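Local structure of hypothetical conserved protein (Thermus thermophilus, 3DZM) at residues G79-L84 against R108-S113. The protein is a major outer membrane protein of unknown function, folded as a calcium-binding beta-barrel. Residues are numbered along the deposited sequence; the frame is centred on the assembly and turned at random.
With C8E ((hydroxyethyloxy)tri(ethyloxy)octane), chain E.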
ATOM      1  N   GLY A  79      -1.300  10.277   5.780  1.00 72.95           N
ATOM      2  CA  GLY A  79      -0.842   8.898   5.843  1.00 61.42           C
ATOM      3  C   GLY A  79      -0.431   8.400   4.487  1.00 62.06           C
ATOM      4  O   GLY A  79      -0.955   8.846   3.488  1.00 72.91           O
ATOM      5  N   GLN A  80       0.525   7.488   4.424  1.00 59.70           N
ATOM      6  CA  GLN A  80       0.852   6.900   3.133  1.00 65.60           C
ATOM      7  C   GLN A  80       1.319   5.452   3.248  1.00 70.55           C
ATOM      8  O   GLN A  80       1.732   5.027   4.338  1.00 74.16           O
ATOM      9  CB  GLN A  80       1.892   7.736   2.436  1.00 62.85           C
ATOM     10  CG  GLN A  80       3.104   7.945   3.278  1.00 72.53           C
ATOM     11  CD  GLN A  80       4.220   8.582   2.510  1.00 74.90           C
ATOM     12  OE1 GLN A  80       4.116   9.723   2.113  1.00 79.18           O
ATOM     13  NE2 GLN A  80       5.299   7.843   2.295  1.00 73.82           N
ATOM     14  N   ASN A  81       1.206   4.701   2.139  1.00 59.23           N
ATOM     15  CA  ASN A  81       1.807   3.360   2.018  1.00 52.52           C
ATOM     16  C   ASN A  81       2.673   3.332   0.812  1.00 60.71           C
ATOM     17  O   ASN A  81       2.245   3.781  -0.258  1.00 74.12           O
ATOM     18  CB  ASN A  81       0.771   2.247   1.911  1.00 50.22           C
ATOM     19  CG  ASN A  81       0.018   2.045   3.189  1.00 63.02           C
ATOM     20  OD1 ASN A  81       0.587   1.698   4.202  1.00 65.03           O
ATOM     21  ND2 ASN A  81      -1.264   2.258   3.152  1.00 59.85           N
ATOM     22  N   VAL A  82       3.902   2.846   0.995  1.00 54.97           N
ATOM     23  CA  VAL A  82       4.788   2.513  -0.108  1.00 57.41           C
ATOM     24  C   VAL A  82       4.954   0.991  -0.053  1.00 60.21           C
ATOM     25  O   VAL A  82       5.258   0.433   0.984  1.00 66.40           O
ATOM     26  CB  VAL A  82       6.151   3.273  -0.036  1.00 64.29           C
ATOM     27  CG1 VAL A  82       7.071   2.861  -1.192  1.00 61.73           C
ATOM     28  CG2 VAL A  82       5.915   4.742  -0.067  1.00 57.05           C
ATOM     29  N   THR A  83       4.723   0.330  -1.179  1.00 60.48           N
ATOM     30  CA  THR A  83       4.573  -1.112  -1.231  1.00 60.23           C
ATOM     31  C   THR A  83       5.436  -1.693  -2.327  1.00 68.29           C
ATOM     32  O   THR A  83       5.231  -1.400  -3.514  1.00 74.02           O
ATOM     33  CB  THR A  83       3.139  -1.482  -1.592  1.00 69.92           C
ATOM     34  OG1 THR A  83       2.222  -0.659  -0.856  1.00 76.73           O
ATOM     35  CG2 THR A  83       2.878  -2.966  -1.323  1.00 66.47           C
ATOM     36  N   LEU A  84       6.403  -2.515  -1.928  1.00 64.33           N
ATOM     37  CA  LEU A  84       7.235  -3.250  -2.872  1.00 58.39           C
ATOM     38  C   LEU A  84       6.637  -4.609  -2.977  1.00 60.94           C
ATOM     39  O   LEU A  84       6.314  -5.240  -1.975  1.00 66.91           O
ATOM     40  CB  LEU A  84       8.668  -3.349  -2.377  1.00 62.66           C
ATOM     41  CG  LEU A  84       9.488  -2.137  -2.791  1.00 77.79           C
ATOM     42  CD1 LEU A  84       8.923  -0.934  -2.108  1.00 86.24           C
ATOM     43  CD2 LEU A  84      10.922  -2.309  -2.423  1.00 82.90           C
ATOM     44  N   ARG A 108       4.816  -9.186  -0.453  1.00 56.67           N
ATOM     45  CA  ARG A 108       4.867  -7.699  -0.416  1.00 59.75           C
ATOM     46  C   ARG A 108       5.698  -7.202   0.756  1.00 63.06           C
ATOM     47  O   ARG A 108       5.821  -7.877   1.788  1.00 63.33           O
ATOM     48  CB  ARG A 108       3.488  -7.073  -0.187  1.00 63.27           C
ATOM     49  CG  ARG A 108       2.476  -7.249  -1.248  1.00 68.21           C
ATOM     50  CD  ARG A 108       2.076  -8.680  -1.387  1.00 72.58           C
ATOM     51  NE  ARG A 108       2.311  -9.029  -2.781  1.00 80.37           N
ATOM     52  CZ  ARG A 108       1.328  -9.252  -3.618  1.00 74.67           C
ATOM     53  NH1 ARG A 108       1.561  -9.545  -4.869  1.00 64.54           N
ATOM     54  NH2 ARG A 108       0.103  -9.193  -3.152  1.00 74.29           N
ATOM     55  N   TYR A 109       6.260  -6.009   0.593  1.00 61.90           N
ATOM     56  CA  TYR A 109       6.884  -5.295   1.702  1.00 63.78           C
ATOM     57  C   TYR A 109       6.343  -3.879   1.693  1.00 61.82           C
ATOM     58  O   TYR A 109       6.526  -3.145   0.727  1.00 64.86           O
ATOM     59  CB  TYR A 109       8.420  -5.308   1.601  1.00 64.91           C
ATOM     60  CG  TYR A 109       8.992  -6.673   1.327  1.00 75.17           C
ATOM     61  CD1 TYR A 109       9.463  -7.454   2.366  1.00 81.86           C
ATOM     62  CD2 TYR A 109       9.039  -7.211   0.010  1.00 79.39           C
ATOM     63  CE1 TYR A 109       9.999  -8.738   2.118  1.00 91.12           C
ATOM     64  CE2 TYR A 109       9.563  -8.493  -0.247  1.00 76.02           C
ATOM     65  CZ  TYR A 109      10.041  -9.242   0.818  1.00 85.91           C
ATOM     66  OH  TYR A 109      10.558 -10.493   0.638  1.00 85.91           O
ATOM     67  N   ASN A 110       5.656  -3.510   2.762  1.00 57.03           N
ATOM     68  CA  ASN A 110       5.058  -2.189   2.880  1.00 59.07           C
ATOM     69  C   ASN A 110       5.717  -1.249   3.870  1.00 63.72           C
ATOM     70  O   ASN A 110       6.070  -1.623   5.003  1.00 68.25           O
ATOM     71  CB  ASN A 110       3.609  -2.337   3.286  1.00 65.00           C
ATOM     72  CG  ASN A 110       2.808  -1.086   3.040  1.00 68.72           C
ATOM     73  OD1 ASN A 110       2.518  -0.741   1.908  1.00 74.34           O
ATOM     74  ND2 ASN A 110       2.419  -0.421   4.100  1.00 68.21           N
ATOM     75  N   PHE A 111       5.852  -0.003   3.445  1.00 62.70           N
ATOM     76  CA  PHE A 111       6.283   1.071   4.342  1.00 56.14           C
ATOM     77  C   PHE A 111       5.117   1.995   4.632  1.00 54.60           C
ATOM     78  O   PHE A 111       4.730   2.804   3.810  1.00 64.58           O
ATOM     79  CB  PHE A 111       7.547   1.767   3.784  1.00 55.59           C
ATOM     80  CG  PHE A 111       8.631   0.806   3.511  1.00 67.41           C
ATOM     81  CD1 PHE A 111       9.559   0.495   4.499  1.00 73.07           C
ATOM     82  CD2 PHE A 111       8.631   0.067   2.326  1.00 70.40           C
ATOM     83  CE1 PHE A 111      10.534  -0.470   4.262  1.00 79.71           C
ATOM     84  CE2 PHE A 111       9.592  -0.912   2.095  1.00 71.96           C
ATOM     85  CZ  PHE A 111      10.542  -1.182   3.056  1.00 73.70           C
ATOM     86  N   PHE A 112       4.519   1.812   5.800  1.00 58.62           N
ATOM     87  CA  PHE A 112       3.447   2.673   6.276  1.00 59.84           C
ATOM     88  C   PHE A 112       3.958   3.822   7.127  1.00 59.95           C
ATOM     89  O   PHE A 112       4.867   3.664   7.922  1.00 68.15           O
ATOM     90  CB  PHE A 112       2.430   1.879   7.107  1.00 60.26           C
ATOM     91  CG  PHE A 112       1.505   2.759   7.919  1.00 65.32           C
ATOM     92  CD1 PHE A 112       0.385   3.318   7.347  1.00 60.32           C
ATOM     93  CD2 PHE A 112       1.790   3.063   9.242  1.00 70.06           C
ATOM     94  CE1 PHE A 112      -0.456   4.123   8.073  1.00 64.23           C
ATOM     95  CE2 PHE A 112       0.943   3.889   9.990  1.00 69.11           C
ATOM     96  CZ  PHE A 112      -0.179   4.417   9.399  1.00 69.33           C
ATOM     97  N   SER A 113       3.333   4.974   6.972  1.00 64.20           N
ATOM     98  CA  SER A 113       3.609   6.123   7.828  1.00 68.69           C
ATOM     99  C   SER A 113       2.546   7.221   7.773  1.00 70.97           C
ATOM    100  O   SER A 113       2.008   7.538   6.729  1.00 74.60           O
ATOM    101  CB  SER A 113       4.983   6.719   7.519  1.00 69.39           C
ATOM    102  OG  SER A 113       5.014   7.270   6.221  1.00 81.91           O
TER
HETATM  103  C1  C8E E 209     -12.804  -7.751   1.002  1.00 86.91           C
HETATM  104  C2  C8E E 209     -11.648  -8.173   1.918  1.00 99.50           C
HETATM  105  C3  C8E E 209     -11.680  -7.512   3.303  1.00107.79           C
HETATM  106  C4  C8E E 209     -11.961  -8.524   4.426  1.00115.53           C
HETATM  107  C5  C8E E 209     -11.459  -8.096   5.810  1.00121.80           C
HETATM  108  C6  C8E E 209     -12.529  -7.572   6.782  1.00126.84           C
HETATM  109  C7  C8E E 209     -12.378  -6.076   7.085  1.00137.38           C
HETATM  110  C8  C8E E 209     -11.058  -5.533   6.525  1.00152.65           C
HETATM  111  O9  C8E E 209     -10.486  -4.458   7.263  1.00162.10           O
HETATM  112  C10 C8E E 209      -9.284  -4.845   7.916  1.00164.92           C
HETATM  113  C11 C8E E 209      -8.353  -3.666   8.197  1.00167.84           C
HETATM  114  O12 C8E E 209      -7.390  -3.528   7.169  1.00172.45           O
HETATM  115  C13 C8E E 209      -6.814  -2.231   7.129  1.00173.81           C
HETATM  116  C14 C8E E 209      -6.363  -1.830   5.722  1.00172.14           C
HETATM  117  O15 C8E E 209      -6.963  -0.597   5.362  1.00171.66           O
HETATM  118  C16 C8E E 209      -6.794  -0.272   3.997  1.00167.00           C
HETATM  119  C17 C8E E 209      -5.353   0.170   3.738  1.00161.38           C
HETATM  120  O18 C8E E 209      -5.204   1.575   3.866  1.00154.15           O
HETATM  121  C19 C8E E 209      -5.072   1.987   5.205  1.00144.37           C
HETATM  122  C20 C8E E 209      -3.855   1.275   5.783  1.00135.05           C
HETATM  123  O21 C8E E 209      -2.693   2.016   5.530  1.00128.76           O
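Asn-110 bridges Asn-81 and Thr-83 across two antiparallel strands of a beta hairpin. Asn-110 ND2 donates to Asn-81 OD1 at 2.8 Å, nearly straight; the acceptor lies in the Asn-110 amide plane, but the donor stands above the Asn-81 carbonyl plane. Asn-110 OD1 accepts from Thr-83 OG1, also at 2.8 Å, almost along the C=O axis. In Asn-110, chi1 -163° puts CG anti to the backbone N and beside the carbonyl carbon, and the chi2 turn of 72° directs ND2 to Asn-81 and OD1 to Thr-83. Asn-81 ND2 gives a 175° bond to O21 of the detergent C8E, 2.8 Å away, while Asn-81 OD1 also meets the edge of the Phe-112 ring in plane, 3.5 Å from CD1. An alanine in place of Asn-110 would probably leave Asn-81 OD1 and the Thr-83 hydroxyl without these mates and the Asn-81 amide freer to turn. Between the backbones, Gln-80/Ser-113, Val-82/Phe-111 and Leu-84/Tyr-109 each exchange two hydrogen bonds; their side chains share the other face, with Leu-84 CD1 4.3 Å from Phe-111 CE2. In the barrel wall, strand 40-50 flanks 79-84 and strand 127-148 flanks 108-113, while Tyr-162 of strand 151-172 touches Thr-83, Arg-108 and Asn-110.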